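PDB 3IV0: SusD homolog from Bacteroides thetaiotaomicron VPI-5482, which probably binds glycans at the outer membrane, as in other SusD-family lipoproteins that work alongside a TonB-dependent transporter. Local coordinates for residues E263-A269 with N361-Y367; L26-Y30 with G197-S201; R202-I206 with L234-L238; I341-W345 with E422-E426; S121-E126 with E184-Y190. All blocks are in the same frame, centred on the assembly; numbering follows the deposited sequence. Where two conformers were deposited one is given.

Interaction 1 of 5, residues E263-A269 with N361-Y367; sequences EGLFEIA and NQIVFRY
The guanidinium of Arg366 and the carboxylate of Glu263 form a salt bridge at one end of a two-stranded antiparallel pairing interrupted by two classic beta bulges. NH1 of Arg366 lies 2.8 Å from OE2 of Glu263; the oxygen sits in the guanidinium plane, but the nitrogen meets it from above the carboxylate plane. Arg366 also bridges to Glu426 and Glu422, and Glu263 to Arg398, so the charges form a buried network. At the other end Asn361 ND2 donates to Glu267 OE1 at 2.9 Å, almost straight (174°), while the same oxygen takes the backbone N of Gly260. Replacing Glu267 by alanine is likely to leave Asn361 ND2 and Gly260 N without this acceptor. Between these ends the backbones bond through both bulges: Phe365 O accepts from Leu265 N and Phe266 N on the same face of its plane, and Phe266 O accepts from Phe365 N and, weakly, Val364 N. Ile268 and Gln362 exchange N-H...O bonds beyond them. Packing follows the sheet faces. Phe266 and Val364 lie side by side, pointing the same way, against helix 117-142, whereas Ile363, in one of its two conformers, runs beside Glu267 on the other face. With CG1 of Ile268 anti to the carbonyl carbon (chi1 -60°), its CD1 reaches CG2 of Val364 at 3.6 Å.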
# COMPACT_ATOMS: atom_id res chain seq x y z
N GLU A 263 11.44 -10.84 -2.93
CA GLU A 263 11.46 -9.45 -2.55
C GLU A 263 10.13 -9.06 -1.89
O GLU A 263 10.06 -8.04 -1.19
CB GLU A 263 11.75 -8.57 -3.77
CG GLU A 263 11.99 -7.15 -3.42
CD GLU A 263 12.62 -6.30 -4.47
OE1 GLU A 263 13.36 -6.83 -5.32
OE2 GLU A 263 12.44 -5.05 -4.37
N GLY A 264 9.08 -9.83 -2.10
CA GLY A 264 7.78 -9.44 -1.57
C GLY A 264 7.75 -9.55 -0.05
O GLY A 264 8.31 -10.48 0.52
N LEU A 265 7.10 -8.61 0.62
CA LEU A 265 6.85 -8.72 2.05
C LEU A 265 5.36 -8.95 2.30
O LEU A 265 5.03 -9.73 3.20
CB LEU A 265 7.38 -7.51 2.84
CG LEU A 265 8.90 -7.36 2.83
CD1 LEU A 265 9.30 -6.08 3.56
CD2 LEU A 265 9.62 -8.56 3.38
N PHE A 266 4.44 -8.26 1.62
CA PHE A 266 3.02 -8.61 1.71
C PHE A 266 2.41 -8.28 0.39
O PHE A 266 2.65 -7.19 -0.17
CB PHE A 266 2.27 -7.94 2.88
CG PHE A 266 0.88 -8.47 3.01
CD1 PHE A 266 0.70 -9.80 3.36
CD2 PHE A 266 -0.22 -7.73 2.64
CE1 PHE A 266 -0.56 -10.35 3.39
CE2 PHE A 266 -1.49 -8.29 2.66
CZ PHE A 266 -1.65 -9.61 3.03
N GLU A 267 1.56 -9.18 -0.11
CA GLU A 267 0.92 -9.07 -1.42
C GLU A 267 -0.53 -9.50 -1.32
O GLU A 267 -0.86 -10.35 -0.51
CB GLU A 267 1.67 -9.96 -2.44
CG GLU A 267 3.16 -9.77 -2.39
CD GLU A 267 3.93 -10.74 -3.27
OE1 GLU A 267 3.32 -11.60 -3.94
OE2 GLU A 267 5.18 -10.65 -3.23
N ILE A 268 -1.37 -8.88 -2.15
CA ILE A 268 -2.75 -9.27 -2.33
C ILE A 268 -2.80 -10.18 -3.54
O ILE A 268 -2.29 -9.84 -4.61
CB ILE A 268 -3.64 -8.02 -2.58
CG1 ILE A 268 -3.58 -7.03 -1.40
CG2 ILE A 268 -5.11 -8.43 -2.80
CD1 ILE A 268 -4.00 -5.58 -1.73
N ALA A 269 -3.38 -11.38 -3.39
CA ALA A 269 -3.31 -12.40 -4.41
C ALA A 269 -4.27 -12.13 -5.56
O ALA A 269 -5.44 -11.84 -5.36
CB ALA A 269 -3.67 -13.77 -3.76
N ASN A 361 0.10 -10.44 -8.53
CA ASN A 361 -0.37 -9.96 -7.22
C ASN A 361 -0.15 -8.47 -7.10
O ASN A 361 0.74 -7.93 -7.74
CB ASN A 361 0.38 -10.67 -6.07
CG ASN A 361 0.20 -12.16 -6.05
OD1 ASN A 361 -0.72 -12.71 -6.66
ND2 ASN A 361 1.08 -12.83 -5.35
N GLN A 362 -0.92 -7.80 -6.27
CA GLN A 362 -0.65 -6.41 -5.93
C GLN A 362 0.37 -6.43 -4.82
O GLN A 362 0.17 -7.06 -3.77
CB GLN A 362 -1.92 -5.70 -5.48
CG GLN A 362 -1.68 -4.30 -4.92
CD GLN A 362 -1.33 -3.23 -5.94
OE1 GLN A 362 -1.69 -3.33 -7.10
NE2 GLN A 362 -0.63 -2.20 -5.47
N ILE A 363 1.48 -5.71 -5.02
CA ILE A 363 2.58 -5.75 -4.06
C ILE A 363 2.45 -4.65 -3.03
O ILE A 363 2.84 -3.49 -3.31
CB ILE A 363 3.94 -5.64 -4.72
CG1 ILE A 363 4.08 -6.67 -5.86
CG2 ILE A 363 5.04 -5.88 -3.70
CD1 ILE A 363 3.81 -8.17 -5.50
N VAL A 364 1.93 -4.96 -1.84
CA VAL A 364 1.60 -3.96 -0.85
C VAL A 364 2.87 -3.46 -0.18
O VAL A 364 3.09 -2.23 -0.08
CB VAL A 364 0.61 -4.51 0.19
CG1 VAL A 364 0.36 -3.49 1.32
CG2 VAL A 364 -0.71 -4.87 -0.48
N PHE A 365 3.70 -4.36 0.30
CA PHE A 365 4.97 -4.04 0.92
C PHE A 365 6.01 -4.90 0.27
O PHE A 365 5.82 -6.12 0.12
CB PHE A 365 4.95 -4.34 2.42
CG PHE A 365 3.90 -3.59 3.21
CD1 PHE A 365 3.72 -2.21 3.09
CD2 PHE A 365 3.12 -4.29 4.15
CE1 PHE A 365 2.78 -1.56 3.84
CE2 PHE A 365 2.16 -3.60 4.91
CZ PHE A 365 1.99 -2.25 4.72
N ARG A 366 7.15 -4.33 -0.09
CA ARG A 366 8.25 -5.17 -0.54
C ARG A 366 9.59 -4.71 0.01
O ARG A 366 9.70 -3.63 0.64
CB ARG A 366 8.31 -5.32 -2.04
CG ARG A 366 8.57 -4.06 -2.78
CD ARG A 366 8.69 -4.36 -4.29
NE ARG A 366 8.65 -3.12 -5.07
CZ ARG A 366 9.71 -2.54 -5.63
NH1 ARG A 366 10.93 -3.02 -5.49
NH2 ARG A 366 9.54 -1.45 -6.34
N TYR A 367 10.61 -5.53 -0.15
CA TYR A 367 11.86 -5.36 0.59
C TYR A 367 12.56 -4.05 0.25
O TYR A 367 13.09 -3.41 1.14
CB TYR A 367 12.72 -6.59 0.36
CG TYR A 367 13.97 -6.70 1.18
CD1 TYR A 367 13.98 -6.55 2.57
CD2 TYR A 367 15.16 -7.07 0.57
CE1 TYR A 367 15.17 -6.70 3.29
CE2 TYR A 367 16.33 -7.27 1.29
CZ TYR A 367 16.33 -7.05 2.62
OH TYR A 367 17.49 -7.23 3.33

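Interaction 2 of 5, residues L26-Y30 with G197-S201; sequences LLSIY and GIRAS
Tyr30 reaches Arg199 and Ala200 because its CG stands anti to the carbonyl carbon (chi1 -74°) and its ring plane stands at about a right angle to the plane of CA, CB and CG (chi2 -88°), carrying the hydroxyl from helix 19-39 to the loop. Arg199 comes back the other way: its chain folds at chi2 (-75°) and chi3, bringing CD and the guanidinium against the helix. The hydroxyl receives the backbone N-H of Ala200, with N 2.9 Å from Tyr30 OH, in an almost perfectly straight bond near the ring plane. The same OH is hydrogen-bonded to Glu126 of helix 117-142. Arg199 crosses Tyr30 at about a right angle, with CD 4.0 Å from Tyr30 CE2 and the ring and guanidinium planes well inclined to each other. Leucine methyls pack on the same arginine: CD2 of Leu26 approaches Arg199 NH2 at 3.6 Å, and CD2 of Leu27 lies 4.0 Å from Arg199 CD. A phenylalanine replacing Tyr30 would keep much of the ring packing but is likely to leave the Ala200 N-H and Glu126 without their shared hydroxyl. Arg199 pairs through NE with Glu126 and through NH2 with Glu23, so its charge is balanced by two carboxylates even as aliphatic groups pack round it. The chemistry thus ties this irregular loop to two helices: the tyrosine hydroxyl serves a loop amide and a carboxylate, and the arginine probably helps keep that carboxylate ionised.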
# COMPACT_ATOMS: atom_id res chain seq x y z
N LEU A 26 -10.27 -18.02 7.85
CA LEU A 26 -9.14 -17.08 7.74
C LEU A 26 -9.00 -16.57 6.31
O LEU A 26 -8.85 -15.36 6.09
CB LEU A 26 -7.89 -17.75 8.25
CG LEU A 26 -6.60 -16.95 8.05
CD1 LEU A 26 -6.68 -15.64 8.85
CD2 LEU A 26 -5.38 -17.78 8.44
N LEU A 27 -9.10 -17.44 5.32
CA LEU A 27 -8.93 -16.99 3.99
C LEU A 27 -10.04 -16.03 3.55
O LEU A 27 -9.81 -15.21 2.68
CB LEU A 27 -8.77 -18.17 3.02
CG LEU A 27 -7.41 -18.84 3.07
CD1 LEU A 27 -7.50 -20.15 2.29
CD2 LEU A 27 -6.32 -17.98 2.47
N SER A 28 -11.23 -16.11 4.15
CA SER A 28 -12.30 -15.18 3.83
C SER A 28 -11.94 -13.77 4.33
O SER A 28 -12.48 -12.80 3.82
CB SER A 28 -13.64 -15.66 4.43
OG SER A 28 -13.75 -15.39 5.82
N ILE A 29 -11.07 -13.67 5.34
CA ILE A 29 -10.60 -12.35 5.84
C ILE A 29 -9.71 -11.75 4.77
O ILE A 29 -9.90 -10.59 4.39
CB ILE A 29 -9.89 -12.49 7.20
CG1 ILE A 29 -10.85 -13.01 8.29
CG2 ILE A 29 -9.24 -11.12 7.59
CD1 ILE A 29 -10.15 -13.50 9.57
N TYR A 30 -8.75 -12.50 4.27
CA TYR A 30 -7.92 -12.07 3.15
C TYR A 30 -8.77 -11.70 1.95
O TYR A 30 -8.54 -10.69 1.28
CB TYR A 30 -6.94 -13.14 2.77
CG TYR A 30 -5.77 -13.35 3.69
CD1 TYR A 30 -4.61 -12.63 3.53
CD2 TYR A 30 -5.81 -14.30 4.71
CE1 TYR A 30 -3.51 -12.81 4.33
CE2 TYR A 30 -4.72 -14.50 5.51
CZ TYR A 30 -3.56 -13.76 5.35
OH TYR A 30 -2.47 -13.99 6.13
N GLY A 197 4.17 -14.83 -0.12
CA GLY A 197 3.81 -13.42 -0.37
C GLY A 197 2.40 -13.03 0.01
O GLY A 197 2.16 -11.90 0.41
N ILE A 198 1.48 -13.97 -0.06
CA ILE A 198 0.06 -13.74 0.06
C ILE A 198 -0.56 -14.21 1.38
O ILE A 198 -1.75 -13.97 1.61
CB ILE A 198 -0.69 -14.33 -1.15
CG1 ILE A 198 -0.50 -15.85 -1.26
CG2 ILE A 198 -0.25 -13.63 -2.46
CD1 ILE A 198 -1.43 -16.45 -2.35
N ARG A 199 0.23 -14.86 2.22
CA ARG A 199 -0.14 -15.12 3.60
C ARG A 199 0.87 -14.38 4.46
O ARG A 199 2.06 -14.34 4.15
CB ARG A 199 -0.08 -16.64 3.87
CG ARG A 199 -1.12 -17.44 3.08
CD ARG A 199 -2.54 -17.31 3.62
NE ARG A 199 -2.73 -17.95 4.91
CZ ARG A 199 -3.02 -19.24 5.08
NH1 ARG A 199 -3.21 -20.05 4.06
NH2 ARG A 199 -3.12 -19.69 6.32
N ALA A 200 0.39 -13.75 5.52
CA ALA A 200 1.27 -12.95 6.36
C ALA A 200 2.48 -13.74 6.85
O ALA A 200 2.34 -14.85 7.38
CB ALA A 200 0.48 -12.40 7.58
N SER A 201 3.66 -13.14 6.73
CA SER A 201 4.91 -13.65 7.26
C SER A 201 5.44 -12.68 8.32
O SER A 201 4.86 -11.61 8.55
CB SER A 201 5.95 -13.77 6.16
OG SER A 201 6.40 -12.46 5.75

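Interaction 3 of 5, residues R202-I206 with L234-L238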
# COMPACT_ATOMS: atom_id res chain seq x y z
N ARG A 202 6.56 -13.03 8.92
CA ARG A 202 7.22 -12.13 9.86
C ARG A 202 7.54 -10.80 9.18
O ARG A 202 7.42 -9.73 9.77
CB ARG A 202 8.49 -12.80 10.44
CG ARG A 202 9.12 -12.04 11.62
CD ARG A 202 10.34 -12.83 12.16
NE ARG A 202 10.95 -12.23 13.36
CZ ARG A 202 10.48 -12.38 14.59
NH1 ARG A 202 9.37 -13.05 14.81
NH2 ARG A 202 11.11 -11.82 15.61
N GLY A 203 8.01 -10.87 7.95
CA GLY A 203 8.28 -9.66 7.15
C GLY A 203 7.08 -8.79 6.88
O GLY A 203 7.16 -7.56 6.93
N SER A 204 5.91 -9.39 6.69
CA SER A 204 4.68 -8.65 6.53
C SER A 204 4.43 -7.78 7.79
O SER A 204 4.09 -6.58 7.72
CB SER A 204 3.50 -9.59 6.37
OG SER A 204 3.70 -10.56 5.37
N VAL A 205 4.56 -8.43 8.95
CA VAL A 205 4.36 -7.78 10.23
C VAL A 205 5.34 -6.63 10.42
O VAL A 205 4.93 -5.53 10.80
CB VAL A 205 4.47 -8.77 11.41
CG1 VAL A 205 4.40 -8.03 12.75
CG2 VAL A 205 3.35 -9.86 11.32
N ILE A 206 6.62 -6.86 10.12
CA ILE A 206 7.61 -5.81 10.29
C ILE A 206 7.29 -4.62 9.39
O ILE A 206 7.33 -3.47 9.86
CB ILE A 206 9.02 -6.36 10.00
CG1 ILE A 206 9.45 -7.36 11.09
CG2 ILE A 206 10.03 -5.20 9.92
CD1 ILE A 206 10.63 -8.22 10.68
N LEU A 234 12.93 -2.14 14.12
CA LEU A 234 12.26 -3.01 13.18
C LEU A 234 13.15 -3.32 11.98
O LEU A 234 13.18 -4.44 11.46
CB LEU A 234 10.95 -2.36 12.74
CG LEU A 234 9.86 -2.44 13.82
CD1 LEU A 234 8.79 -1.45 13.52
CD2 LEU A 234 9.31 -3.90 13.88
N GLY A 235 13.88 -2.32 11.51
CA GLY A 235 14.85 -2.54 10.43
C GLY A 235 15.94 -3.52 10.81
O GLY A 235 16.35 -4.36 10.04
N GLU A 236 16.46 -3.37 12.02
CA GLU A 236 17.48 -4.27 12.53
C GLU A 236 16.93 -5.68 12.58
O GLU A 236 17.61 -6.63 12.21
CB GLU A 236 17.95 -3.79 13.91
CG GLU A 236 18.80 -2.54 13.83
CD GLU A 236 19.06 -1.84 15.17
OE1 GLU A 236 18.47 -2.21 16.19
OE2 GLU A 236 19.84 -0.87 15.15
N GLU A 237 15.68 -5.84 12.98
CA GLU A 237 15.05 -7.15 12.98
C GLU A 237 14.81 -7.68 11.57
O GLU A 237 15.08 -8.86 11.29
CB GLU A 237 13.73 -7.12 13.76
CG GLU A 237 12.96 -8.45 13.77
CD GLU A 237 13.68 -9.56 14.46
OE1 GLU A 237 14.60 -9.31 15.27
OE2 GLU A 237 13.34 -10.72 14.20
N LEU A 238 14.34 -6.82 10.66
CA LEU A 238 14.17 -7.21 9.27
C LEU A 238 15.45 -7.82 8.72
O LEU A 238 15.42 -8.82 7.98
CB LEU A 238 13.79 -6.00 8.45
CG LEU A 238 13.60 -6.24 6.96
CD1 LEU A 238 12.44 -7.17 6.73
CD2 LEU A 238 13.45 -4.90 6.23
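Arg202 and Glu237 join two antiparallel helices by a salt bridge in which NE and NH2 of Arg202 both grip one oxygen, OE2 of Glu237, each at 2.9 Å. The oxygen lies in the guanidinium plane, but the two flat groups stand 73° apart; NE meets OE2 on its anti side, and NH2 comes from above the carboxylate plane. Alongside, Ile206 supplies the apolar contact. CG2 of Ile206 touches the backbone O of Leu234 at 3.6 Å and CB of both Leu234 and Leu238, while its CD1 lies 3.9 Å from Glu237 CG. The extended chain of Arg202, CG anti to the backbone N (chi1 -169°), spans the distance between helices, and Glu237 bends at chi2 to meet it. Arg240 takes the other carboxylate oxygen. The axes of the two short segments approach to 10.3 Å, at 163°, a nearly antiparallel pair reminiscent of the helical hairpins of TPR-like proteins. Leu177 of helix 174-178 packs on Ile206 and Leu234, and Leu238 rests on Tyr367 and Ala370 of helix 367-381.

Interaction 4 of 5, residues I341-W345 with E422-E426; sequences IKKFW and ELIGE
Lys343 sends its ammonium into the end of helix 408-422 and the turn after it, where three oxygens receive it. The charged bond is the salt bridge from Lys343 NZ to Glu426 OE2, at 2.7 Å, using the anti lone pair of that oxygen. Two backbone carbonyls complete the grip: Lys343 NZ lies 2.8 Å from Ile424 O and 2.9 Å from Glu422 O, the latter met from above the carbonyl plane. The lysine chain is fully extended, with CG anti to the backbone N (chi1 175°), which lets it span from one beta turn to the other. Packing comes from Phe344, whose rim meets CG of Glu426 in the ring plane, its CZ 3.8 Å away. Gly425, at positive phi in the type II turn, has its CA 3.9 Å from CE2 of Phe344, beyond the ring's rim; a side chain there would clash with the ring. Phe257 meets Phe344 edge-to-face, and Trp323 adds a cation-pi contact to Lys343. Glu426 OE2 also bridges to Arg366, so one carboxylate oxygen serves two cations; this buried pairing probably favours a charged lysine and an ionised glutamate.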
# COMPACT_ATOMS: atom_id res chain seq x y z
N ILE A 341 3.54 3.18 -19.12
CA ILE A 341 4.47 2.65 -18.13
C ILE A 341 4.41 1.14 -18.19
O ILE A 341 3.31 0.58 -18.11
CB ILE A 341 4.05 3.15 -16.73
CG1 ILE A 341 4.26 4.66 -16.68
CG2 ILE A 341 4.83 2.43 -15.65
CD1 ILE A 341 3.69 5.34 -15.41
N LYS A 342 5.54 0.48 -18.35
CA LYS A 342 5.62 -0.95 -18.58
C LYS A 342 6.21 -1.76 -17.40
O LYS A 342 6.39 -2.97 -17.46
CB LYS A 342 6.43 -1.22 -19.86
CG LYS A 342 7.83 -0.83 -19.78
CD LYS A 342 8.53 -1.13 -21.13
CE LYS A 342 9.98 -0.72 -21.12
NZ LYS A 342 10.62 -0.94 -22.44
N LYS A 343 6.41 -1.04 -16.30
CA LYS A 343 6.99 -1.59 -15.07
C LYS A 343 6.34 -2.90 -14.64
O LYS A 343 7.02 -3.81 -14.23
CB LYS A 343 6.82 -0.57 -13.94
CG LYS A 343 7.26 -1.04 -12.55
CD LYS A 343 7.20 0.07 -11.54
CE LYS A 343 7.50 -0.47 -10.14
NZ LYS A 343 7.46 0.59 -9.11
N PHE A 344 5.02 -2.99 -14.72
CA PHE A 344 4.30 -4.12 -14.14
C PHE A 344 3.90 -5.19 -15.14
O PHE A 344 3.11 -6.07 -14.81
CB PHE A 344 3.04 -3.59 -13.44
CG PHE A 344 3.33 -2.63 -12.31
CD1 PHE A 344 3.58 -3.11 -11.05
CD2 PHE A 344 3.35 -1.28 -12.52
CE1 PHE A 344 3.90 -2.23 -10.03
CE2 PHE A 344 3.63 -0.39 -11.52
CZ PHE A 344 3.92 -0.86 -10.26
N TRP A 345 4.32 -5.07 -16.40
CA TRP A 345 3.76 -5.97 -17.41
C TRP A 345 3.99 -7.44 -17.11
O TRP A 345 5.10 -7.92 -17.00
CB TRP A 345 4.24 -5.61 -18.81
CG TRP A 345 3.65 -4.35 -19.33
CD1 TRP A 345 2.73 -3.56 -18.72
CD2 TRP A 345 3.92 -3.76 -20.60
NE1 TRP A 345 2.43 -2.49 -19.52
CE2 TRP A 345 3.14 -2.60 -20.68
CE3 TRP A 345 4.74 -4.12 -21.66
CZ2 TRP A 345 3.17 -1.75 -21.81
CZ3 TRP A 345 4.77 -3.29 -22.79
CH2 TRP A 345 3.99 -2.13 -22.85
N GLU A 422 11.32 4.33 -6.89
CA GLU A 422 11.28 2.89 -6.74
C GLU A 422 9.87 2.33 -6.68
O GLU A 422 9.60 1.26 -7.25
CB GLU A 422 12.04 2.50 -5.48
CG GLU A 422 12.12 1.02 -5.22
CD GLU A 422 12.90 0.28 -6.27
OE1 GLU A 422 13.76 0.87 -6.97
OE2 GLU A 422 12.70 -0.95 -6.43
N LEU A 423 8.95 3.06 -6.05
CA LEU A 423 7.63 2.53 -5.75
C LEU A 423 6.51 3.08 -6.59
O LEU A 423 5.33 2.79 -6.34
CB LEU A 423 7.31 2.72 -4.28
CG LEU A 423 8.30 2.11 -3.30
CD1 LEU A 423 7.98 2.49 -1.84
CD2 LEU A 423 8.41 0.57 -3.40
N ILE A 424 6.84 3.76 -7.68
CA ILE A 424 5.82 4.31 -8.53
C ILE A 424 4.84 3.23 -8.97
O ILE A 424 5.23 2.17 -9.42
CB ILE A 424 6.45 5.07 -9.75
CG1 ILE A 424 5.32 5.80 -10.50
CG2 ILE A 424 7.28 4.14 -10.67
CD1 ILE A 424 5.84 6.84 -11.52
N GLY A 425 3.56 3.53 -8.82
CA GLY A 425 2.51 2.59 -9.22
C GLY A 425 2.15 1.53 -8.20
O GLY A 425 1.31 0.70 -8.50
N GLU A 426 2.75 1.57 -7.00
CA GLU A 426 2.51 0.56 -5.97
C GLU A 426 1.64 1.07 -4.82
O GLU A 426 1.48 0.37 -3.82
CB GLU A 426 3.83 -0.02 -5.45
CG GLU A 426 4.61 -0.76 -6.56
CD GLU A 426 5.98 -1.17 -6.13
OE1 GLU A 426 6.12 -1.95 -5.17
OE2 GLU A 426 6.97 -0.75 -6.77

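Interaction 5 of 5, residues S121-E126 with E184-Y190; sequences SRFKAE and EVLPWSY
Arg122 lays its guanidinium along the backbone of residues 184-185, and this is the close-fitting half of the contact. NE of Arg122 donates to Val185 O at 2.8 Å, and its NH2 donates to Glu184 O at 3.0 Å, the latter with the acceptor in the guanidinium plane and the donor nearly along the C=O axis. The extended start of the chain, CG anti to the backbone N (chi1 179°), followed by a bend at chi3 (-61°), turns the group onto both carbonyls. Around this pairing the helix and loop mesh: Val185 CG1 rests 3.6 Å from Ser121 O, and Ala125 CB meets CD1 of Leu186 at 3.8 Å. Leu186 also reaches CG of Glu126 with CD2. Asp180 also holds the loop, its carboxylate accepting the backbone N-H of Glu184, Val185 and Leu186.

The contact is looser towards Tyr190. CE1 of Tyr190 stands 4.1 Å from NH1 of Arg122, over one face of the guanidinium, with the two planes steeply inclined. Here a water bridges the two sides, donating to Glu126 OE2 at 2.7 Å and to Tyr190 OH at 2.9 Å. The Tyr190 hydroxyl is also bonded to Ala200 O, and Glu126 uses OE1 for Tyr30 and Arg199. Glu184 extends its own side chain away from the helix, on the exposed side. An irregular loop is thus held against helix 117-142, within the helical framework common to SusD-family proteins.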
# COMPACT_ATOMS: atom_id res chain seq x y z
N SER A 121 -2.10 -21.12 16.44
CA SER A 121 -1.35 -19.92 16.75
C SER A 121 -1.08 -19.11 15.49
O SER A 121 -1.17 -17.87 15.52
CB SER A 121 -0.02 -20.23 17.41
OG SER A 121 -0.24 -20.86 18.67
N ARG A 122 -0.75 -19.76 14.39
CA ARG A 122 -0.49 -19.06 13.14
C ARG A 122 -1.74 -18.36 12.65
O ARG A 122 -1.66 -17.19 12.23
CB ARG A 122 -0.00 -20.05 12.10
CG ARG A 122 0.27 -19.41 10.74
CD ARG A 122 0.93 -20.34 9.77
NE ARG A 122 2.19 -20.75 10.31
CZ ARG A 122 2.96 -21.72 9.84
NH1 ARG A 122 2.58 -22.39 8.76
NH2 ARG A 122 4.09 -22.01 10.46
N PHE A 123 -2.90 -18.99 12.67
CA PHE A 123 -4.11 -18.39 12.14
C PHE A 123 -4.50 -17.19 12.99
O PHE A 123 -5.01 -16.18 12.49
CB PHE A 123 -5.24 -19.42 12.04
CG PHE A 123 -4.97 -20.58 11.08
CD1 PHE A 123 -3.91 -20.57 10.20
CD2 PHE A 123 -5.85 -21.66 11.05
CE1 PHE A 123 -3.70 -21.65 9.34
CE2 PHE A 123 -5.64 -22.74 10.19
CZ PHE A 123 -4.59 -22.74 9.35
N LYS A 124 -4.28 -17.28 14.30
CA LYS A 124 -4.53 -16.15 15.17
C LYS A 124 -3.60 -15.02 14.76
O LYS A 124 -4.04 -13.86 14.67
CB LYS A 124 -4.29 -16.50 16.63
CG LYS A 124 -5.36 -17.40 17.25
CD LYS A 124 -4.97 -17.71 18.72
CE LYS A 124 -5.94 -18.62 19.41
NZ LYS A 124 -5.30 -19.06 20.71
N ALA A 125 -2.31 -15.30 14.58
CA ALA A 125 -1.33 -14.26 14.20
C ALA A 125 -1.71 -13.62 12.87
O ALA A 125 -1.65 -12.37 12.73
CB ALA A 125 0.04 -14.84 14.11
N GLU A 126 -2.13 -14.41 11.90
CA GLU A 126 -2.56 -13.87 10.64
C GLU A 126 -3.80 -13.01 10.75
O GLU A 126 -3.90 -11.94 10.11
CB GLU A 126 -2.82 -15.01 9.64
CG GLU A 126 -1.62 -15.77 9.21
CD GLU A 126 -1.95 -16.76 8.14
OE1 GLU A 126 -2.36 -16.34 7.05
OE2 GLU A 126 -1.84 -17.98 8.37
N GLU A 184 8.66 -19.28 13.97
CA GLU A 184 7.96 -20.55 13.76
C GLU A 184 6.47 -20.39 13.50
O GLU A 184 5.89 -21.03 12.63
CB GLU A 184 8.17 -21.48 14.95
CG GLU A 184 9.61 -21.87 15.11
CD GLU A 184 9.84 -22.86 16.25
OE1 GLU A 184 8.87 -23.18 16.96
OE2 GLU A 184 11.00 -23.29 16.42
N VAL A 185 5.83 -19.56 14.32
CA VAL A 185 4.42 -19.28 14.16
C VAL A 185 4.16 -18.48 12.87
O VAL A 185 3.29 -18.85 12.09
CB VAL A 185 3.87 -18.56 15.39
CG1 VAL A 185 2.44 -18.14 15.16
CG2 VAL A 185 3.96 -19.49 16.62
N LEU A 186 4.92 -17.41 12.65
CA LEU A 186 4.97 -16.74 11.33
C LEU A 186 6.38 -16.85 10.83
O LEU A 186 7.28 -16.23 11.36
CB LEU A 186 4.56 -15.26 11.45
CG LEU A 186 3.11 -15.02 11.83
CD1 LEU A 186 2.90 -13.50 12.02
CD2 LEU A 186 2.12 -15.58 10.80
N PRO A 187 6.59 -17.63 9.77
CA PRO A 187 7.96 -17.76 9.32
C PRO A 187 8.38 -16.51 8.58
O PRO A 187 7.54 -15.65 8.28
CB PRO A 187 7.88 -18.93 8.35
CG PRO A 187 6.52 -18.80 7.75
CD PRO A 187 5.66 -18.36 8.90
N TRP A 188 9.66 -16.42 8.28
CA TRP A 188 10.15 -15.35 7.41
C TRP A 188 9.54 -15.46 6.02
O TRP A 188 9.21 -14.46 5.40
CB TRP A 188 11.66 -15.35 7.29
CG TRP A 188 12.39 -15.00 8.55
CD1 TRP A 188 13.00 -15.87 9.39
CD2 TRP A 188 12.55 -13.70 9.13
NE1 TRP A 188 13.56 -15.20 10.45
CE2 TRP A 188 13.31 -13.86 10.30
CE3 TRP A 188 12.19 -12.41 8.74
CZ2 TRP A 188 13.70 -12.78 11.09
CZ3 TRP A 188 12.57 -11.35 9.53
CH2 TRP A 188 13.31 -11.55 10.69
N SER A 189 9.38 -16.68 5.54
CA SER A 189 8.77 -16.86 4.25
C SER A 189 8.35 -18.31 4.04
O SER A 189 8.92 -19.23 4.61
CB SER A 189 9.74 -16.46 3.15
OG SER A 189 10.86 -17.33 3.14
N TYR A 190 7.38 -18.47 3.17
CA TYR A 190 6.76 -19.75 2.91
C TYR A 190 7.29 -20.32 1.61
O TYR A 190 7.55 -19.60 0.66
CB TYR A 190 5.28 -19.57 2.75
CG TYR A 190 4.57 -19.02 3.98
CD1 TYR A 190 4.22 -19.85 5.05
CD2 TYR A 190 4.22 -17.66 4.07
CE1 TYR A 190 3.57 -19.35 6.16
CE2 TYR A 190 3.56 -17.15 5.17
CZ TYR A 190 3.25 -17.99 6.23
OH TYR A 190 2.57 -17.52 7.33
O HOH W 1 0.14 -19.00 6.78

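The five contacts form one network. Interaction 1 lies nearest the middle, its centre about 9 Å from that of the chain, and touches interactions 2, 3 and 4. It meets interaction 2 through Glu267 N and Gly197 O (2.8 Å), interaction 3 through Leu265 O and Ser204 OG (2.7 Å), and interaction 4 through Arg366 NH2 and Glu426 OE2 (2.7 Å). Interaction 5, nested within the loop closed by interaction 2, is joined to it (centres about 10 Å apart) by Glu126, whose carboxylate bonds to Tyr30 and Arg199. Interactions 4 and 5 are farthest apart, about 29 Å between centres. A bound 1,2-ethanediol, probably from crystallisation, lies about 4 Å from the side chain of Leu234.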